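Local structure of dextranase (Pseudarthrobacter oxydans, 6NZS) at residues 447-452 with 477-482; 486-491 with 503-508; 405-408 with 412-415. The protein catalyses the endohydrolysis of the alpha-1,6-glucosidic linkages of dextran as a family 49 glycosyl hydrolase. All coordinates share one frame; numbering follows the deposited sequence.

All three contacts are buried and lie inside the parallel beta-helix. Each joins the same two faces. Strands 414-415, 450-452 and 489-493 belong to one parallel sheet, and the segments 405-407, 477-482 and 503-507 of strands 398-407, 469-482 and 495-507 face it. Contacts 1 and 2 are apolar across the interior, and contact 2 buries the least surface. Contact 3 lies nearest the centre of the chain and adds a lysine that bonds to backbone carbonyls. The Cys448-Cys487 disulfide ties contact 1 to contact 2. Contact 1 meets contact 3 through Ile449 O with Ile414 N and Asn451 OD1 with Gln415 NE2. Contacts 2 and 3 do not touch.

Contact 1. Residues 447-452 with 477-482; sequences TCILNS and ENITVE
Ile449 points into the interior and meets two residues of strand 477-482 with two different branches. Its CD1 meets Val481 tip to tip, 3.7 Å from Val481 CG2. Its CG2 takes the other neighbour and lies 3.9 Å from Ile479 CG2, where the two side chains run alongside in opposite senses. The first torsion divides the work: CG1 stands beside the backbone N (chi1 -57°), and CG2 is left opposite that N. Leu450 follows. It does not aim straight across, but its two methyls still arrive at Ile479, tip to tip. Ile479 CD1 faces the fork of Leu450, 4.1 Å from both CD1 and CD2. The contact is therefore a small apolar cluster of four buried side chains. On the far side of the second strand, Asn478 is bonded to Asn430 and Asn504 in an asparagine ladder, a feature of parallel beta-helices. Strand 450-452 lies between strands 414-415 and 489-493 in its parallel sheet. Strand 469-482 lies between strands 423-435 and 495-507. Leu505 of the following coil touches both Leu450 and Ile479, and Ile507 touches Val481.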
loop_
_atom_site.group_PDB
_atom_site.type_symbol
_atom_site.label_atom_id
_atom_site.label_comp_id
_atom_site.label_asym_id
_atom_site.label_seq_id
_atom_site.Cartn_x
_atom_site.Cartn_y
_atom_site.Cartn_z
ATOM N N THR A 447 -14.297 6.550 2.042
ATOM C CA THR A 447 -14.097 5.190 2.532
ATOM C C THR A 447 -14.632 4.233 1.473
ATOM O O THR A 447 -14.972 4.657 0.363
ATOM C CB THR A 447 -14.694 5.028 3.944
ATOM O OG1 THR A 447 -14.338 3.748 4.497
ATOM C CG2 THR A 447 -16.203 5.166 3.906
ATOM N N CYS A 448 -14.690 2.944 1.830
ATOM C CA CYS A 448 -15.111 1.825 0.982
ATOM C C CYS A 448 -13.979 1.323 0.099
ATOM O O CYS A 448 -12.907 1.931 0.033
ATOM C CB CYS A 448 -16.334 2.145 0.111
ATOM S SG CYS A 448 -17.733 2.889 0.969
ATOM N N ILE A 449 -14.221 0.215 -0.600
ATOM C CA ILE A 449 -13.207 -0.329 -1.500
ATOM C C ILE A 449 -12.923 0.642 -2.646
ATOM O O ILE A 449 -11.763 0.902 -2.982
ATOM C CB ILE A 449 -13.627 -1.725 -1.994
ATOM C CG1 ILE A 449 -13.870 -2.674 -0.807
ATOM C CG2 ILE A 449 -12.576 -2.283 -2.945
ATOM C CD1 ILE A 449 -12.635 -2.942 0.058
ATOM N N LEU A 450 -13.974 1.184 -3.268
ATOM C CA LEU A 450 -13.849 2.149 -4.362
ATOM C C LEU A 450 -14.526 3.463 -3.981
ATOM O O LEU A 450 -15.605 3.465 -3.380
ATOM C CB LEU A 450 -14.461 1.590 -5.655
ATOM C CG LEU A 450 -13.836 0.290 -6.159
ATOM C CD1 LEU A 450 -14.785 -0.887 -5.965
ATOM C CD2 LEU A 450 -13.431 0.438 -7.626
ATOM N N ASN A 451 -13.911 4.589 -4.354
ATOM C CA ASN A 451 -14.366 5.870 -3.826
ATOM C C ASN A 451 -14.011 7.011 -4.766
ATOM O O ASN A 451 -12.902 7.067 -5.298
ATOM C CB ASN A 451 -13.698 6.083 -2.460
ATOM C CG ASN A 451 -14.150 7.338 -1.724
ATOM O OD1 ASN A 451 -13.313 8.014 -1.129
ATOM N ND2 ASN A 451 -15.452 7.629 -1.714
ATOM N N SER A 452 -14.973 7.909 -4.954
ATOM C CA SER A 452 -14.728 9.293 -5.357
ATOM C C SER A 452 -15.168 10.145 -4.174
ATOM O O SER A 452 -16.363 10.406 -3.993
ATOM C CB SER A 452 -15.508 9.665 -6.611
ATOM O OG SER A 452 -15.455 11.082 -6.810
ATOM N N GLU A 477 -10.987 -4.858 -12.728
ATOM C CA GLU A 477 -11.370 -6.254 -12.914
ATOM C C GLU A 477 -10.620 -7.128 -11.925
ATOM O O GLU A 477 -9.383 -7.142 -11.922
ATOM C CB GLU A 477 -11.113 -6.733 -14.346
ATOM C CG GLU A 477 -11.452 -8.202 -14.527
ATOM C CD GLU A 477 -11.696 -8.606 -15.967
ATOM O OE1 GLU A 477 -11.683 -7.724 -16.849
ATOM O OE2 GLU A 477 -11.909 -9.815 -16.203
ATOM N N ASN A 478 -11.383 -7.876 -11.117
ATOM C CA ASN A 478 -10.898 -8.750 -10.052
ATOM C C ASN A 478 -10.406 -7.922 -8.874
ATOM O O ASN A 478 -9.247 -7.504 -8.835
ATOM C CB ASN A 478 -9.849 -9.757 -10.545
ATOM C CG ASN A 478 -10.349 -10.592 -11.699
ATOM O OD1 ASN A 478 -11.545 -10.856 -11.814
ATOM N ND2 ASN A 478 -9.437 -11.004 -12.568
ATOM N N ILE A 479 -11.299 -7.659 -7.926
ATOM C CA ILE A 479 -10.950 -7.036 -6.656
ATOM C C ILE A 479 -11.447 -7.993 -5.588
ATOM O O ILE A 479 -12.649 -8.045 -5.293
ATOM C CB ILE A 479 -11.565 -5.647 -6.475
ATOM C CG1 ILE A 479 -11.251 -4.722 -7.658
ATOM C CG2 ILE A 479 -11.053 -5.045 -5.168
ATOM C CD1 ILE A 479 -11.981 -3.378 -7.574
ATOM N N THR A 480 -10.533 -8.765 -5.016
ATOM C CA THR A 480 -10.868 -9.768 -4.020
ATOM C C THR A 480 -10.652 -9.169 -2.638
ATOM O O THR A 480 -9.539 -8.746 -2.309
ATOM C CB THR A 480 -9.984 -10.996 -4.230
ATOM O OG1 THR A 480 -10.279 -11.570 -5.516
ATOM C CG2 THR A 480 -10.231 -12.030 -3.145
ATOM N N VAL A 481 -11.719 -9.103 -1.847
ATOM C CA VAL A 481 -11.675 -8.516 -0.510
ATOM C C VAL A 481 -11.903 -9.642 0.485
ATOM O O VAL A 481 -12.980 -10.253 0.523
ATOM C CB VAL A 481 -12.714 -7.404 -0.341
ATOM C CG1 VAL A 481 -12.600 -6.780 1.044
ATOM C CG2 VAL A 481 -12.532 -6.347 -1.433
ATOM N N GLU A 482 -10.878 -9.941 1.269
ATOM C CA GLU A 482 -10.914 -11.096 2.162
ATOM C C GLU A 482 -11.345 -10.683 3.564
ATOM O O GLU A 482 -11.003 -9.595 4.038
ATOM C CB GLU A 482 -9.545 -11.780 2.202
ATOM C CG GLU A 482 -9.065 -12.212 0.810
ATOM C CD GLU A 482 -8.149 -13.416 0.839
ATOM O OE1 GLU A 482 -8.326 -14.306 1.700
ATOM O OE2 GLU A 482 -7.254 -13.487 -0.019
#

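Contact 2. Residues 486-491 with 503-508; sequences NCAIRV and KNLNID
Leu505 and Ile507 both rest on the single methyl of Ala488. This is interior packing between two faces of one coil of the parallel beta-helix. Earlier in strand 503-507, Asn504 lies on the other side of the strand from these apolar groups and accepts from Asn506. Leu505 points inward. With CG opposite the backbone N (chi1 169°), its isopropyl group is carried into the interior, and CD2 lies 3.9 Å from Ala488 CB. Asn506 faces the other way again. Its ND2 donates to Asn504 O over 3.1 Å, with the oxygen close to the Asn506 amide plane. The donor approaches from above the Asn504 carbonyl plane, 47° out of it. A second bond from this ND2, to Asn504 OD1, is weak, and Thr480 OG1 is a further partner. Ile507 points inward once more and extends its longer branch, so that CD1 comes to 4.1 Å from Ala488 CB. Tyr550 of strand 545-552 touches all three apolar residues. Behind Ala488, turned away from the strand, Cys487 SG lies 3.7 Å above the centre of one face of the Arg490 guanidinium. The guanidinium itself is hydrogen-bonded to the carbonyls of Lys444, Ser517 and Val519. Across the contact the chemistry is purely apolar and gives little directional hold. The position of Ala488 is probably set more by its backbone bond to Leu450 and by the neighbouring Cys487 disulfide.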
loop_
_atom_site.group_PDB
_atom_site.type_symbol
_atom_site.label_atom_id
_atom_site.label_comp_id
_atom_site.label_asym_id
_atom_site.label_seq_id
_atom_site.Cartn_x
_atom_site.Cartn_y
_atom_site.Cartn_z
ATOM N N ASN A 486 -16.375 -2.787 5.225
ATOM C CA ASN A 486 -17.465 -1.879 5.575
ATOM C C ASN A 486 -18.396 -1.544 4.416
ATOM O O ASN A 486 -19.618 -1.525 4.611
ATOM C CB ASN A 486 -16.958 -0.605 6.279
ATOM C CG ASN A 486 -16.132 0.297 5.382
ATOM O OD1 ASN A 486 -15.465 -0.158 4.445
ATOM N ND2 ASN A 486 -16.146 1.593 5.691
ATOM N N CYS A 487 -17.875 -1.275 3.217
ATOM C CA CYS A 487 -18.746 -0.865 2.115
ATOM C C CYS A 487 -18.015 -1.043 0.792
ATOM O O CYS A 487 -16.786 -1.019 0.734
ATOM C CB CYS A 487 -19.253 0.578 2.282
ATOM S SG CYS A 487 -17.995 1.810 2.674
ATOM N N ALA A 488 -18.800 -1.209 -0.278
ATOM C CA ALA A 488 -18.232 -1.485 -1.597
ATOM C C ALA A 488 -17.770 -0.222 -2.319
ATOM O O ALA A 488 -16.613 -0.133 -2.738
ATOM C CB ALA A 488 -19.237 -2.253 -2.461
ATOM N N ILE A 489 -18.662 0.750 -2.506
ATOM C CA ILE A 489 -18.362 1.870 -3.400
ATOM C C ILE A 489 -19.154 3.108 -3.001
ATOM O O ILE A 489 -20.370 3.044 -2.798
ATOM C CB ILE A 489 -18.591 1.482 -4.877
ATOM C CG1 ILE A 489 -18.227 2.641 -5.799
ATOM C CG2 ILE A 489 -20.028 1.029 -5.113
ATOM C CD1 ILE A 489 -18.011 2.199 -7.255
ATOM N N ARG A 490 -18.468 4.248 -2.917
ATOM C CA ARG A 490 -19.136 5.531 -2.723
ATOM C C ARG A 490 -18.575 6.511 -3.736
ATOM O O ARG A 490 -17.395 6.863 -3.674
ATOM C CB ARG A 490 -18.984 6.061 -1.296
ATOM C CG ARG A 490 -19.938 5.386 -0.325
ATOM C CD ARG A 490 -19.722 5.791 1.124
ATOM N NE ARG A 490 -20.427 4.832 1.965
ATOM C CZ ARG A 490 -20.270 4.700 3.278
ATOM N NH1 ARG A 490 -19.449 5.497 3.943
ATOM N NH2 ARG A 490 -20.940 3.751 3.920
ATOM N N VAL A 491 -19.420 6.949 -4.661
ATOM C CA VAL A 491 -19.026 7.905 -5.686
ATOM C C VAL A 491 -19.790 9.196 -5.443
ATOM O O VAL A 491 -20.999 9.263 -5.689
ATOM C CB VAL A 491 -19.298 7.352 -7.091
ATOM C CG1 VAL A 491 -18.994 8.409 -8.157
ATOM C CG2 VAL A 491 -18.463 6.092 -7.336
ATOM N N LYS A 503 -15.656 -5.264 -12.278
ATOM C CA LYS A 503 -15.936 -6.663 -12.568
ATOM C C LYS A 503 -15.288 -7.542 -11.506
ATOM O O LYS A 503 -14.097 -7.397 -11.206
ATOM C CB LYS A 503 -15.416 -7.055 -13.954
ATOM C CG LYS A 503 -15.770 -8.480 -14.343
ATOM C CD LYS A 503 -15.412 -8.780 -15.800
ATOM C CE LYS A 503 -15.846 -10.191 -16.168
ATOM N NZ LYS A 503 -15.740 -10.452 -17.634
ATOM N N ASN A 504 -16.067 -8.464 -10.947
ATOM C CA ASN A 504 -15.580 -9.396 -9.928
ATOM C C ASN A 504 -14.999 -8.678 -8.707
ATOM O O ASN A 504 -13.933 -9.037 -8.193
ATOM C CB ASN A 504 -14.604 -10.442 -10.487
ATOM C CG ASN A 504 -14.328 -11.563 -9.487
ATOM O OD1 ASN A 504 -15.181 -11.885 -8.646
ATOM N ND2 ASN A 504 -13.135 -12.144 -9.554
ATOM N N LEU A 505 -15.714 -7.661 -8.233
ATOM C CA LEU A 505 -15.533 -7.205 -6.858
ATOM C C LEU A 505 -16.188 -8.262 -5.984
ATOM O O LEU A 505 -17.419 -8.353 -5.921
ATOM C CB LEU A 505 -16.194 -5.844 -6.653
ATOM C CG LEU A 505 -16.291 -5.379 -5.193
ATOM C CD1 LEU A 505 -14.902 -5.262 -4.572
ATOM C CD2 LEU A 505 -17.056 -4.072 -5.070
ATOM N N ASN A 506 -15.374 -9.095 -5.335
ATOM C CA ASN A 506 -15.873 -10.195 -4.524
ATOM C C ASN A 506 -15.468 -9.949 -3.081
ATOM O O ASN A 506 -14.275 -9.880 -2.761
ATOM C CB ASN A 506 -15.417 -11.561 -5.054
ATOM C CG ASN A 506 -13.912 -11.737 -5.048
ATOM O OD1 ASN A 506 -13.362 -12.383 -4.153
ATOM N ND2 ASN A 506 -13.241 -11.217 -6.080
ATOM N N ILE A 507 -16.466 -9.758 -2.231
ATOM C CA ILE A 507 -16.274 -9.428 -0.822
ATOM C C ILE A 507 -16.691 -10.633 0.009
ATOM O O ILE A 507 -17.779 -11.185 -0.193
ATOM C CB ILE A 507 -17.088 -8.175 -0.454
ATOM C CG1 ILE A 507 -16.573 -6.960 -1.235
ATOM C CG2 ILE A 507 -17.046 -7.907 1.051
ATOM C CD1 ILE A 507 -17.448 -5.715 -1.079
ATOM N N ASP A 508 -15.831 -11.052 0.938
ATOM C CA ASP A 508 -16.162 -12.220 1.757
ATOM C C ASP A 508 -17.395 -11.966 2.619
ATOM O O ASP A 508 -18.292 -12.811 2.701
ATOM C CB ASP A 508 -14.989 -12.594 2.666
ATOM C CG ASP A 508 -13.946 -13.443 1.975
ATOM O OD1 ASP A 508 -14.143 -13.806 0.801
ATOM O OD2 ASP A 508 -12.922 -13.744 2.622
#

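Contact 3. Residues 405-408 with 412-415; sequences IWKN and PVIQ
Lys407 and Pro412 are joined by a hydrogen bond, Lys407 NZ to Pro412 O, 2.8 Å long. The same NZ bonds to Asn410 O, and to Asp388 O as well. At Pro412 the ammonium approaches from above the carbonyl plane, 48° out of it, and not along a lone pair. The lysine chain leaves its strand with CG opposite the backbone N and bends at chi2 (71°), which brings NZ round to the carbonyl. Next to it is the apolar half of the contact. Ile405 CD1 lies 3.6 Å from Val413 CG1, and the two side chains cross obliquely. Val413 CG2 lies 4.2 Å from Lys407 CG. The contact spans the corner of one coil of the beta-solenoid, and Asp388 ties it to the corner of the preceding coil. Farther out, Lys407 is held to the next coil by backbone bonding with His435, and Val413 packs on Val433. A methionine in place of Lys407 would probably leave the carbonyls of Pro412, Asn410 and Asp388 without their shared donor and let the 408-411 turn shift. Several carbonyl oxygens round one buried ammonium are likely to favour its charged form. The ammonium gathers the loop carbonyls, while the Ile405-Val413 pair next to it stays apolar.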
loop_
_atom_site.group_PDB
_atom_site.type_symbol
_atom_site.label_atom_id
_atom_site.label_comp_id
_atom_site.label_asym_id
_atom_site.label_seq_id
_atom_site.Cartn_x
_atom_site.Cartn_y
_atom_site.Cartn_z
ATOM N N ILE A 405 -2.941 -5.741 -1.089
ATOM C CA ILE A 405 -3.156 -4.565 -0.248
ATOM C C ILE A 405 -3.551 -4.995 1.158
ATOM O O ILE A 405 -4.473 -5.801 1.330
ATOM C CB ILE A 405 -4.227 -3.630 -0.841
ATOM C CG1 ILE A 405 -3.777 -3.123 -2.223
ATOM C CG2 ILE A 405 -4.519 -2.473 0.130
ATOM C CD1 ILE A 405 -4.847 -2.317 -2.963
ATOM N N TRP A 406 -2.850 -4.456 2.161
ATOM C CA TRP A 406 -3.233 -4.564 3.569
ATOM C C TRP A 406 -3.688 -3.165 3.962
ATOM O O TRP A 406 -2.872 -2.279 4.223
ATOM C CB TRP A 406 -2.055 -5.026 4.427
ATOM C CG TRP A 406 -2.468 -5.503 5.805
ATOM C CD1 TRP A 406 -3.300 -4.872 6.704
ATOM C CD2 TRP A 406 -2.067 -6.727 6.424
ATOM N NE1 TRP A 406 -3.431 -5.644 7.839
ATOM C CE2 TRP A 406 -2.685 -6.784 7.690
ATOM C CE3 TRP A 406 -1.233 -7.784 6.029
ATOM C CZ2 TRP A 406 -2.509 -7.868 8.560
ATOM C CZ3 TRP A 406 -1.065 -8.849 6.884
ATOM C CH2 TRP A 406 -1.704 -8.891 8.130
ATOM N N LYS A 407 -4.991 -2.953 3.971
ATOM C CA LYS A 407 -5.534 -1.639 4.257
ATOM C C LYS A 407 -5.660 -1.470 5.767
ATOM O O LYS A 407 -5.992 -2.422 6.472
ATOM C CB LYS A 407 -6.900 -1.530 3.563
ATOM C CG LYS A 407 -7.718 -0.297 3.892
ATOM C CD LYS A 407 -7.107 0.941 3.268
ATOM C CE LYS A 407 -7.667 2.189 3.908
ATOM N NZ LYS A 407 -7.194 3.411 3.170
ATOM N N ASN A 408 -5.358 -0.263 6.267
ATOM C CA ASN A 408 -5.569 0.015 7.684
ATOM C C ASN A 408 -6.951 0.636 7.882
ATOM O O ASN A 408 -7.939 0.075 7.398
ATOM C CB ASN A 408 -4.409 0.833 8.274
ATOM C CG ASN A 408 -3.138 -0.003 8.454
ATOM O OD1 ASN A 408 -3.069 -1.157 8.028
ATOM N ND2 ASN A 408 -2.147 0.568 9.133
ATOM N N PRO A 412 -10.332 5.204 1.647
ATOM C CA PRO A 412 -10.759 4.034 0.877
ATOM C C PRO A 412 -9.538 3.260 0.391
ATOM O O PRO A 412 -8.395 3.593 0.702
ATOM C CB PRO A 412 -11.451 4.687 -0.316
ATOM C CG PRO A 412 -10.589 5.888 -0.570
ATOM C CD PRO A 412 -10.242 6.407 0.806
ATOM N N VAL A 413 -9.800 2.211 -0.386
ATOM C CA VAL A 413 -8.717 1.539 -1.102
ATOM C C VAL A 413 -8.368 2.291 -2.390
ATOM O O VAL A 413 -7.257 2.809 -2.540
ATOM C CB VAL A 413 -9.046 0.051 -1.339
ATOM C CG1 VAL A 413 -7.914 -0.627 -2.100
ATOM C CG2 VAL A 413 -9.285 -0.659 -0.001
ATOM N N ILE A 414 -9.326 2.402 -3.307
ATOM C CA ILE A 414 -9.156 3.096 -4.583
ATOM C C ILE A 414 -9.844 4.458 -4.505
ATOM O O ILE A 414 -10.995 4.552 -4.070
ATOM C CB ILE A 414 -9.764 2.252 -5.712
ATOM C CG1 ILE A 414 -8.892 1.026 -5.985
ATOM C CG2 ILE A 414 -9.962 3.092 -6.974
ATOM C CD1 ILE A 414 -9.655 -0.162 -6.564
ATOM N N GLN A 415 -9.152 5.517 -4.952
ATOM C CA GLN A 415 -9.655 6.890 -4.883
ATOM C C GLN A 415 -9.510 7.566 -6.242
ATOM O O GLN A 415 -8.431 7.526 -6.834
ATOM C CB GLN A 415 -8.815 7.676 -3.873
ATOM C CG GLN A 415 -9.208 9.148 -3.716
ATOM C CD GLN A 415 -10.591 9.295 -3.137
ATOM O OE1 GLN A 415 -11.537 9.661 -3.830
ATOM N NE2 GLN A 415 -10.726 8.979 -1.848
#